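Local coordinates for protein KLLA0E08119p (Kluyveromyces lactis, PDB 3VA7) that probably carboxylates urea to urea-1-carboxylate using ATP, bicarbonate and biotin, the deposited chain being the urea carboxylase part of a longer bifunctional enzyme, at residues H419-D422 against R423-I427; V943-Y946 against R947-R951; E893-G896 against S897-N900. All coordinates share one frame; numbering follows the deposited sequence.

Interaction 1: residues H419-D422 against R423-I427; sequences HGKD and RNDAI
G420 and A426 bring their CA atoms to 4.3 Å from each other as the chain leaves strand 412-420, turns sharply at K421 and D422, and starts helix 423-435 within the C-terminal region of the biotin carboxylase. Such a close approach of strand end to helix suits a residue without a side chain at G420. The first helical bond runs from A426 N to D422 O (3.0 Å). D422 is the N-cap. Its OD1 accepts from N424 N at 3.2 Å, which makes an Asx turn, and the donor comes from above the carboxylate plane rather than within it. CG lies between the backbone N and the carbonyl carbon (chi1 83°), and this turns the carboxylate back over the opening of the helix. D425, one turn in, reaches the other way: with CG anti to its backbone N (chi1 -165°), it leans out to the end of the strand. There OD2 receives K421 N through its anti lone pair at 3.1 Å, in an almost straight bond (176° at the hydrogen), while G420 CA lies 3.6 Å from the same oxygen. An alanine in place of this aspartate would remove the acceptor and is likely to leave K421 N without its partner and the turn less firmly tied to the helix. R423 points away, its guanidinium salt-bridged to E269 and in cation-pi contact with F458. D422 thus accepts an N-H of the helix's first turn and D425 one from the turn before it; both carboxylates lie near the helix N-terminus, where the dipole would probably stabilise their charge, and short acidic side chains are well matched to both tasks.

Interaction 2: residues V943-Y946 against R947-R951; sequences VTRY and RETIR
Y946 O takes both I950 N and R951 N, each at 3.2 Å, where helix 937-949 of the carboxyltransferase region ends in a pi-turn after regular bonds such as R947 N to V943 O. The two donors reach that oxygen from opposite faces of the carbonyl plane. R951 N lies over one face of the Y946 ring. With CG anti to the backbone N (chi1 180°), the ring swings along toward the helix end, and its CE1 packs 3.6 Å from I950 CG2, the isoleucine lying across it at about a right angle. R951 CB rests beside CE2, the two side chains running the same way. The phenol suits this place because the ring packs against I950 and the R951 CB while OH bonds to P1015 O. On another side of the helix, T949 OG1 donates to R945 O at 2.7 Å, from above the carbonyl plane. A short hydroxyl folded back like this gives the helix end an extra hydrogen bond. R945 stretches out to a salt bridge with E1199 of the biotin carrier region, and E948 sends OE1 to W1179 there, while its OE2 stays 3.4 Å from T944 CG2. The helix end therefore also forms part of the docking surface for the carrier. Two waters complete the network. One accepts from R945 NE and donates to T949 OG1; the other sits in the plane of the R947 guanidinium, linking R947 NE (2.9 Å) to T944 OG1 (2.9 Å).

Interaction 3: residues E893-G896 against S897-N900; sequences EFDG and SKIN
D895 and S897 meet in a tight Asx turn that takes the chain from strand 889-894 into helix 901-912 in the carboxyltransferase region, and a type I beta turn over D895-K898 is superimposed on it. The side chain of D895 accepts through OD1 from both S897 N and S897 OG, each at 3.1 Å and both from the same face above the carboxylate plane. Its CG is anti to the backbone N (chi1 -171°), which carries the carboxylate forward over the turn. Aspartate has the right length for this, and serine supplies a second donor on a one-carbon arm. The carbonyl of D895 is also doubly held: I899 N approaches in its plane, whereas K898 N (2.7 Å) lies above it. K898 bends back so that NZ forms a salt bridge with D895 OD2, though at 3.5 Å its hydrogen bond is weak. G896 lies about 6 Å from the bound sodium ion, and S897 touches R790 of that metal site. Toward the following helix, F894 and I899 supply the apolar side, both packing on L904. F894 CB meets I899 CG2 at 3.9 Å, and the ring edge faces the carbonyl of I899. That same oxygen receives a CA-H...O contact from G896, with G896 CA 3.2 Å from I899 O.

In the fold
All three contacts are local and lie at helix ends: interactions 1 and 3 lead from a strand into a helix, and interaction 2 ends one. Interaction 1 belongs to the biotin carboxylase, far from the others, its centre 66 Å from that of interaction 2 and 56 Å from that of interaction 3. The other two share the carboxyltransferase region, yet their centres are 43 Å apart and they do not touch. Interaction 2 lies near the biotin pocket, with the I950 side chain about 7 Å from the bound biotin group. Interaction 3 instead borders the sodium ion.

Interaction 1: residues H419-D422 against R423-I427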
ATOM      1  N   HIS A 419      32.538 -11.303  -2.192  1.00 34.75           N
ATOM      2  CA  HIS A 419      33.947 -11.738  -1.966  1.00 35.87           C
ATOM      3  C   HIS A 419      34.157 -12.931  -2.847  1.00 37.63           C
ATOM      4  O   HIS A 419      33.535 -13.993  -2.622  1.00 38.23           O
ATOM      5  CB  HIS A 419      34.198 -12.221  -0.530  1.00 34.56           C
ATOM      6  CG  HIS A 419      35.652 -12.442  -0.216  1.00 36.11           C
ATOM      7  ND1 HIS A 419      36.090 -13.188   0.873  1.00 35.35           N
ATOM      8  CD2 HIS A 419      36.773 -12.005  -0.854  1.00 31.93           C
ATOM      9  CE1 HIS A 419      37.414 -13.186   0.891  1.00 32.46           C
ATOM     10  NE2 HIS A 419      37.849 -12.485  -0.150  1.00 30.24           N
ATOM     11  N   GLY A 420      34.994 -12.766  -3.861  1.00 38.64           N
ATOM     12  CA  GLY A 420      35.296 -13.861  -4.773  1.00 40.69           C
ATOM     13  C   GLY A 420      36.766 -14.240  -4.777  1.00 41.94           C
ATOM     14  O   GLY A 420      37.618 -13.511  -4.223  1.00 42.12           O
ATOM     15  N   LYS A 421      37.048 -15.369  -5.427  1.00 42.19           N
ATOM     16  CA  LYS A 421      38.387 -15.916  -5.555  1.00 42.26           C
ATOM     17  C   LYS A 421      39.316 -14.989  -6.294  1.00 41.98           C
ATOM     18  O   LYS A 421      40.511 -15.005  -6.026  1.00 41.69           O
ATOM     19  CB  LYS A 421      38.337 -17.264  -6.288  1.00 42.97           C
ATOM     20  CG  LYS A 421      38.190 -18.504  -5.423  1.00 42.74           C
ATOM     21  CD  LYS A 421      37.571 -19.584  -6.321  1.00 48.33           C
ATOM     22  CE  LYS A 421      37.807 -21.019  -5.845  1.00 50.77           C
ATOM     23  NZ  LYS A 421      37.718 -21.121  -4.353  1.00 52.55           N
ATOM     24  N   ASP A 422      38.759 -14.187  -7.204  1.00 42.23           N
ATOM     25  CA  ASP A 422      39.522 -13.227  -8.012  1.00 43.01           C
ATOM     26  C   ASP A 422      38.569 -12.259  -8.733  1.00 42.59           C
ATOM     27  O   ASP A 422      37.356 -12.448  -8.692  1.00 43.21           O
ATOM     28  CB  ASP A 422      40.439 -13.949  -9.008  1.00 43.43           C
ATOM     29  CG  ASP A 422      39.716 -14.377 -10.283  1.00 48.03           C
ATOM     30  OD1 ASP A 422      39.831 -13.624 -11.309  1.00 51.36           O
ATOM     31  OD2 ASP A 422      39.042 -15.452 -10.257  1.00 51.41           O
ATOM     32  N   ARG A 423      39.094 -11.236  -9.400  1.00 41.36           N
ATOM     33  CA  ARG A 423      38.221 -10.241 -10.018  1.00 40.94           C
ATOM     34  C   ARG A 423      36.995 -10.834 -10.776  1.00 41.90           C
ATOM     35  O   ARG A 423      35.863 -10.392 -10.571  1.00 41.75           O
ATOM     36  CB  ARG A 423      38.998  -9.245 -10.909  1.00 39.54           C
ATOM     37  CG  ARG A 423      38.446  -7.876 -10.786  1.00 36.90           C
ATOM     38  CD  ARG A 423      39.075  -6.896 -11.710  1.00 34.78           C
ATOM     39  NE  ARG A 423      38.144  -6.556 -12.757  1.00 34.51           N
ATOM     40  CZ  ARG A 423      37.609  -5.357 -12.957  1.00 36.03           C
ATOM     41  NH1 ARG A 423      37.930  -4.299 -12.227  1.00 34.01           N
ATOM     42  NH2 ARG A 423      36.764  -5.214 -13.950  1.00 37.40           N
ATOM     43  N   ASN A 424      37.231 -11.825 -11.643  1.00 42.73           N
ATOM     44  CA  ASN A 424      36.144 -12.403 -12.453  1.00 42.87           C
ATOM     45  C   ASN A 424      35.118 -13.106 -11.585  1.00 42.49           C
ATOM     46  O   ASN A 424      33.938 -12.982 -11.842  1.00 41.98           O
ATOM     47  CB  ASN A 424      36.642 -13.370 -13.553  1.00 42.34           C
ATOM     48  CG  ASN A 424      37.426 -12.660 -14.671  1.00 44.44           C
ATOM     49  OD1 ASN A 424      37.084 -11.534 -15.138  1.00 43.01           O
ATOM     50  ND2 ASN A 424      38.524 -13.320 -15.099  1.00 45.65           N
ATOM     51  N   ASP A 425      35.567 -13.851 -10.575  1.00 42.43           N
ATOM     52  CA  ASP A 425      34.632 -14.544  -9.688  1.00 42.81           C
ATOM     53  C   ASP A 425      33.723 -13.533  -8.944  1.00 44.24           C
ATOM     54  O   ASP A 425      32.514 -13.817  -8.673  1.00 44.40           O
ATOM     55  CB  ASP A 425      35.371 -15.410  -8.680  1.00 42.18           C
ATOM     56  CG  ASP A 425      34.462 -16.392  -7.994  1.00 43.52           C
ATOM     57  OD1 ASP A 425      33.484 -16.797  -8.670  1.00 48.27           O
ATOM     58  OD2 ASP A 425      34.707 -16.769  -6.814  1.00 39.91           O
ATOM     59  N   ALA A 426      34.315 -12.367  -8.633  1.00 44.26           N
ATOM     60  CA  ALA A 426      33.690 -11.324  -7.838  1.00 44.26           C
ATOM     61  C   ALA A 426      32.691 -10.565  -8.673  1.00 44.58           C
ATOM     62  O   ALA A 426      31.620 -10.154  -8.145  1.00 44.47           O
ATOM     63  CB  ALA A 426      34.730 -10.376  -7.341  1.00 44.80           C
ATOM     64  N   ILE A 427      33.031 -10.366  -9.956  1.00 43.41           N
ATOM     65  CA  ILE A 427      32.138  -9.661 -10.862  1.00 43.55           C
ATOM     66  C   ILE A 427      30.867 -10.482 -11.114  1.00 44.21           C
ATOM     67  O   ILE A 427      29.765  -9.937 -11.166  1.00 44.27           O
ATOM     68  CB  ILE A 427      32.815  -9.329 -12.182  1.00 43.84           C
ATOM     69  CG1 ILE A 427      33.741  -8.135 -11.993  1.00 42.52           C
ATOM     70  CG2 ILE A 427      31.768  -9.030 -13.285  1.00 43.22           C
ATOM     71  CD1 ILE A 427      34.741  -8.053 -13.054  1.00 44.78           C
TER

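Interaction 2: residues V943-Y946 against R947-R951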
ATOM      1  N   VAL A 943     -18.407  12.997   9.720  1.00 28.73           N
ATOM      2  CA  VAL A 943     -19.813  13.366   9.726  1.00 29.49           C
ATOM      3  C   VAL A 943     -19.998  14.732   9.074  1.00 30.19           C
ATOM      4  O   VAL A 943     -20.942  14.934   8.292  1.00 32.00           O
ATOM      5  CB  VAL A 943     -20.433  13.370  11.132  1.00 29.78           C
ATOM      6  CG1 VAL A 943     -21.906  13.625  11.010  1.00 28.95           C
ATOM      7  CG2 VAL A 943     -20.164  12.034  11.884  1.00 28.20           C
ATOM      8  N   THR A 944     -19.099  15.669   9.345  1.00 29.34           N
ATOM      9  CA  THR A 944     -19.215  16.959   8.719  1.00 28.34           C
ATOM     10  C   THR A 944     -19.237  16.858   7.202  1.00 27.93           C
ATOM     11  O   THR A 944     -20.108  17.392   6.542  1.00 28.36           O
ATOM     12  CB  THR A 944     -18.156  17.969   9.243  1.00 29.53           C
ATOM     13  OG1 THR A 944     -18.505  18.317  10.601  1.00 27.78           O
ATOM     14  CG2 THR A 944     -18.068  19.236   8.299  1.00 24.12           C
ATOM     15  N   ARG A 945     -18.272  16.176   6.654  1.00 27.92           N
ATOM     16  CA  ARG A 945     -18.214  15.988   5.230  1.00 28.35           C
ATOM     17  C   ARG A 945     -19.548  15.347   4.722  1.00 28.91           C
ATOM     18  O   ARG A 945     -20.090  15.668   3.638  1.00 28.84           O
ATOM     19  CB  ARG A 945     -17.013  15.093   4.941  1.00 28.20           C
ATOM     20  CG  ARG A 945     -17.086  14.347   3.637  1.00 28.18           C
ATOM     21  CD  ARG A 945     -15.686  13.858   3.132  1.00 28.04           C
ATOM     22  NE  ARG A 945     -15.909  13.372   1.761  1.00 31.71           N
ATOM     23  CZ  ARG A 945     -14.977  13.001   0.894  1.00 30.56           C
ATOM     24  NH1 ARG A 945     -13.677  12.995   1.226  1.00 24.28           N
ATOM     25  NH2 ARG A 945     -15.384  12.590  -0.302  1.00 29.85           N
ATOM     26  N   TYR A 946     -20.108  14.451   5.520  1.00 28.06           N
ATOM     27  CA  TYR A 946     -21.324  13.816   5.076  1.00 28.00           C
ATOM     28  C   TYR A 946     -22.482  14.841   5.071  1.00 28.26           C
ATOM     29  O   TYR A 946     -23.309  14.869   4.158  1.00 28.29           O
ATOM     30  CB  TYR A 946     -21.600  12.597   5.947  1.00 27.36           C
ATOM     31  CG  TYR A 946     -22.819  11.907   5.564  1.00 26.36           C
ATOM     32  CD1 TYR A 946     -22.817  11.019   4.485  1.00 29.96           C
ATOM     33  CD2 TYR A 946     -24.023  12.179   6.223  1.00 24.96           C
ATOM     34  CE1 TYR A 946     -24.010  10.378   4.075  1.00 28.78           C
ATOM     35  CE2 TYR A 946     -25.215  11.545   5.832  1.00 24.91           C
ATOM     36  CZ  TYR A 946     -25.182  10.642   4.764  1.00 27.67           C
ATOM     37  OH  TYR A 946     -26.332   9.979   4.395  1.00 35.18           O
ATOM     38  N   ARG A 947     -22.492  15.707   6.078  1.00 28.74           N
ATOM     39  CA  ARG A 947     -23.489  16.795   6.142  1.00 29.72           C
ATOM     40  C   ARG A 947     -23.377  17.784   4.995  1.00 29.17           C
ATOM     41  O   ARG A 947     -24.380  18.280   4.527  1.00 28.34           O
ATOM     42  CB  ARG A 947     -23.470  17.529   7.491  1.00 28.59           C
ATOM     43  CG  ARG A 947     -24.031  16.700   8.611  1.00 29.41           C
ATOM     44  CD  ARG A 947     -24.051  17.467   9.959  1.00 33.73           C
ATOM     45  NE  ARG A 947     -22.732  17.974  10.361  1.00 30.88           N
ATOM     46  CZ  ARG A 947     -22.340  19.232  10.136  1.00 32.91           C
ATOM     47  NH1 ARG A 947     -23.175  20.099   9.522  1.00 27.35           N
ATOM     48  NH2 ARG A 947     -21.120  19.620  10.519  1.00 30.48           N
ATOM     49  N   GLU A 948     -22.161  18.058   4.554  1.00 29.96           N
ATOM     50  CA  GLU A 948     -22.012  19.086   3.571  1.00 31.82           C
ATOM     51  C   GLU A 948     -21.952  18.541   2.147  1.00 32.62           C
ATOM     52  O   GLU A 948     -22.102  19.308   1.184  1.00 33.41           O
ATOM     53  CB  GLU A 948     -20.990  20.214   3.963  1.00 31.83           C
ATOM     54  CG  GLU A 948     -19.662  19.750   4.435  1.00 35.76           C
ATOM     55  CD  GLU A 948     -18.769  20.791   5.101  1.00 37.79           C
ATOM     56  OE1 GLU A 948     -17.593  20.806   4.677  1.00 43.66           O
ATOM     57  OE2 GLU A 948     -19.160  21.500   6.069  1.00 35.34           O
ATOM     58  N   THR A 949     -21.836  17.209   1.980  1.00 32.89           N
ATOM     59  CA  THR A 949     -21.692  16.703   0.613  1.00 31.00           C
ATOM     60  C   THR A 949     -22.850  15.873   0.143  1.00 30.40           C
ATOM     61  O   THR A 949     -22.975  15.660  -1.059  1.00 29.15           O
ATOM     62  CB  THR A 949     -20.443  15.878   0.408  1.00 30.99           C
ATOM     63  OG1 THR A 949     -20.566  14.693   1.200  1.00 31.62           O
ATOM     64  CG2 THR A 949     -19.205  16.666   0.784  1.00 29.83           C
ATOM     65  N   ILE A 950     -23.674  15.378   1.065  1.00 30.10           N
ATOM     66  CA  ILE A 950     -24.627  14.305   0.695  1.00 29.88           C
ATOM     67  C   ILE A 950     -26.011  14.477   1.275  1.00 30.62           C
ATOM     68  O   ILE A 950     -26.976  14.526   0.525  1.00 30.52           O
ATOM     69  CB  ILE A 950     -24.092  12.878   1.075  1.00 29.41           C
ATOM     70  CG1 ILE A 950     -22.913  12.505   0.188  1.00 28.04           C
ATOM     71  CG2 ILE A 950     -25.221  11.808   1.046  1.00 27.35           C
ATOM     72  CD1 ILE A 950     -22.329  11.055   0.462  1.00 28.29           C
ATOM     73  N   ARG A 951     -26.081  14.526   2.611  1.00 30.83           N
ATOM     74  CA  ARG A 951     -27.310  14.706   3.334  1.00 32.19           C
ATOM     75  C   ARG A 951     -27.055  15.559   4.575  1.00 33.30           C
ATOM     76  O   ARG A 951     -26.351  15.112   5.500  1.00 34.15           O
ATOM     77  CB  ARG A 951     -27.857  13.367   3.795  1.00 32.18           C
ATOM     78  CG  ARG A 951     -29.260  13.503   4.358  1.00 32.85           C
ATOM     79  CD  ARG A 951     -30.006  12.199   4.259  1.00 34.89           C
ATOM     80  NE  ARG A 951     -31.330  12.312   4.863  1.00 37.57           N
ATOM     81  CZ  ARG A 951     -32.325  11.445   4.708  1.00 37.26           C
ATOM     82  NH1 ARG A 951     -32.176  10.381   3.930  1.00 42.02           N
ATOM     83  NH2 ARG A 951     -33.487  11.649   5.314  1.00 34.78           N
TER
HETATM   84  O   HOH W   1     -20.599  17.001  12.144  1.00 32.30           O
HETATM   85  O   HOH W   2     -18.545  12.987   0.805  1.00 27.51           O

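Interaction 3: residues E893-G896 against S897-N900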
ATOM      1  N   GLU A 893     -19.077 -19.569  -2.382  1.00 25.61           N
ATOM      2  CA  GLU A 893     -18.754 -19.286  -3.769  1.00 27.22           C
ATOM      3  C   GLU A 893     -18.395 -20.570  -4.435  1.00 28.98           C
ATOM      4  O   GLU A 893     -17.606 -21.382  -3.867  1.00 30.16           O
ATOM      5  CB  GLU A 893     -17.611 -18.275  -3.948  1.00 27.42           C
ATOM      6  CG  GLU A 893     -17.429 -17.805  -5.409  1.00 25.67           C
ATOM      7  CD  GLU A 893     -16.175 -16.929  -5.660  1.00 27.61           C
ATOM      8  OE1 GLU A 893     -15.532 -16.478  -4.704  1.00 27.17           O
ATOM      9  OE2 GLU A 893     -15.802 -16.703  -6.838  1.00 28.03           O
ATOM     10  N   PHE A 894     -18.950 -20.777  -5.633  1.00 29.27           N
ATOM     11  CA  PHE A 894     -18.585 -21.974  -6.380  1.00 29.61           C
ATOM     12  C   PHE A 894     -18.091 -21.733  -7.793  1.00 30.48           C
ATOM     13  O   PHE A 894     -18.262 -20.657  -8.402  1.00 30.60           O
ATOM     14  CB  PHE A 894     -19.710 -23.016  -6.371  1.00 29.01           C
ATOM     15  CG  PHE A 894     -21.057 -22.510  -6.932  1.00 27.19           C
ATOM     16  CD1 PHE A 894     -21.528 -22.965  -8.181  1.00 24.02           C
ATOM     17  CD2 PHE A 894     -21.860 -21.607  -6.189  1.00 23.80           C
ATOM     18  CE1 PHE A 894     -22.767 -22.526  -8.689  1.00 25.55           C
ATOM     19  CE2 PHE A 894     -23.103 -21.136  -6.680  1.00 20.79           C
ATOM     20  CZ  PHE A 894     -23.556 -21.592  -7.937  1.00 25.30           C
ATOM     21  N   ASP A 895     -17.473 -22.789  -8.298  1.00 31.02           N
ATOM     22  CA  ASP A 895     -17.032 -22.892  -9.671  1.00 31.37           C
ATOM     23  C   ASP A 895     -18.028 -23.781 -10.426  1.00 31.00           C
ATOM     24  O   ASP A 895     -17.999 -24.992 -10.302  1.00 31.03           O
ATOM     25  CB  ASP A 895     -15.659 -23.544  -9.667  1.00 31.19           C
ATOM     26  CG  ASP A 895     -15.007 -23.505 -11.005  1.00 34.20           C
ATOM     27  OD1 ASP A 895     -15.740 -23.314 -12.026  1.00 36.00           O
ATOM     28  OD2 ASP A 895     -13.762 -23.668 -11.025  1.00 34.91           O
ATOM     29  N   GLY A 896     -18.886 -23.157 -11.212  1.00 31.03           N
ATOM     30  CA  GLY A 896     -19.932 -23.814 -12.007  1.00 30.82           C
ATOM     31  C   GLY A 896     -19.445 -24.835 -13.031  1.00 30.70           C
ATOM     32  O   GLY A 896     -20.192 -25.731 -13.446  1.00 29.61           O
ATOM     33  N   SER A 897     -18.187 -24.705 -13.424  1.00 30.32           N
ATOM     34  CA  SER A 897     -17.585 -25.701 -14.262  1.00 30.20           C
ATOM     35  C   SER A 897     -17.218 -26.978 -13.453  1.00 31.11           C
ATOM     36  O   SER A 897     -16.964 -28.042 -14.056  1.00 30.77           O
ATOM     37  CB  SER A 897     -16.381 -25.105 -15.003  1.00 30.34           C
ATOM     38  OG  SER A 897     -15.173 -25.296 -14.302  1.00 28.39           O
ATOM     39  N   LYS A 898     -17.225 -26.884 -12.113  1.00 30.94           N
ATOM     40  CA  LYS A 898     -16.946 -28.056 -11.256  1.00 31.94           C
ATOM     41  C   LYS A 898     -18.154 -28.639 -10.504  1.00 32.78           C
ATOM     42  O   LYS A 898     -18.181 -29.872 -10.239  1.00 35.32           O
ATOM     43  CB  LYS A 898     -15.798 -27.827 -10.285  1.00 31.71           C
ATOM     44  CG  LYS A 898     -14.504 -27.273 -10.904  1.00 31.71           C
ATOM     45  CD  LYS A 898     -13.343 -27.885 -10.144  1.00 34.62           C
ATOM     46  CE  LYS A 898     -12.169 -26.966 -10.027  1.00 34.24           C
ATOM     47  NZ  LYS A 898     -11.873 -26.549 -11.383  1.00 38.43           N
ATOM     48  N   ILE A 899     -19.170 -27.809 -10.239  1.00 31.94           N
ATOM     49  CA  ILE A 899     -20.358 -28.207  -9.490  1.00 30.99           C
ATOM     50  C   ILE A 899     -21.398 -27.199  -9.871  1.00 30.28           C
ATOM     51  O   ILE A 899     -21.049 -26.044  -9.931  1.00 30.58           O
ATOM     52  CB  ILE A 899     -20.088 -28.154  -7.940  1.00 31.43           C
ATOM     53  CG1 ILE A 899     -21.329 -28.566  -7.151  1.00 30.84           C
ATOM     54  CG2 ILE A 899     -19.625 -26.745  -7.527  1.00 31.17           C
ATOM     55  CD1 ILE A 899     -21.059 -28.888  -5.685  1.00 30.58           C
ATOM     56  N   ASN A 900     -22.634 -27.604 -10.181  1.00 29.55           N
ATOM     57  CA  ASN A 900     -23.668 -26.642 -10.573  1.00 29.57           C
ATOM     58  C   ASN A 900     -24.491 -26.219  -9.391  1.00 29.56           C
ATOM     59  O   ASN A 900     -24.403 -26.823  -8.322  1.00 30.51           O
ATOM     60  CB  ASN A 900     -24.589 -27.144 -11.700  1.00 30.30           C
ATOM     61  CG  ASN A 900     -25.290 -28.465 -11.366  1.00 33.59           C
ATOM     62  OD1 ASN A 900     -24.904 -29.506 -11.898  1.00 42.04           O
ATOM     63  ND2 ASN A 900     -26.286 -28.443 -10.473  1.00 32.77           N
TER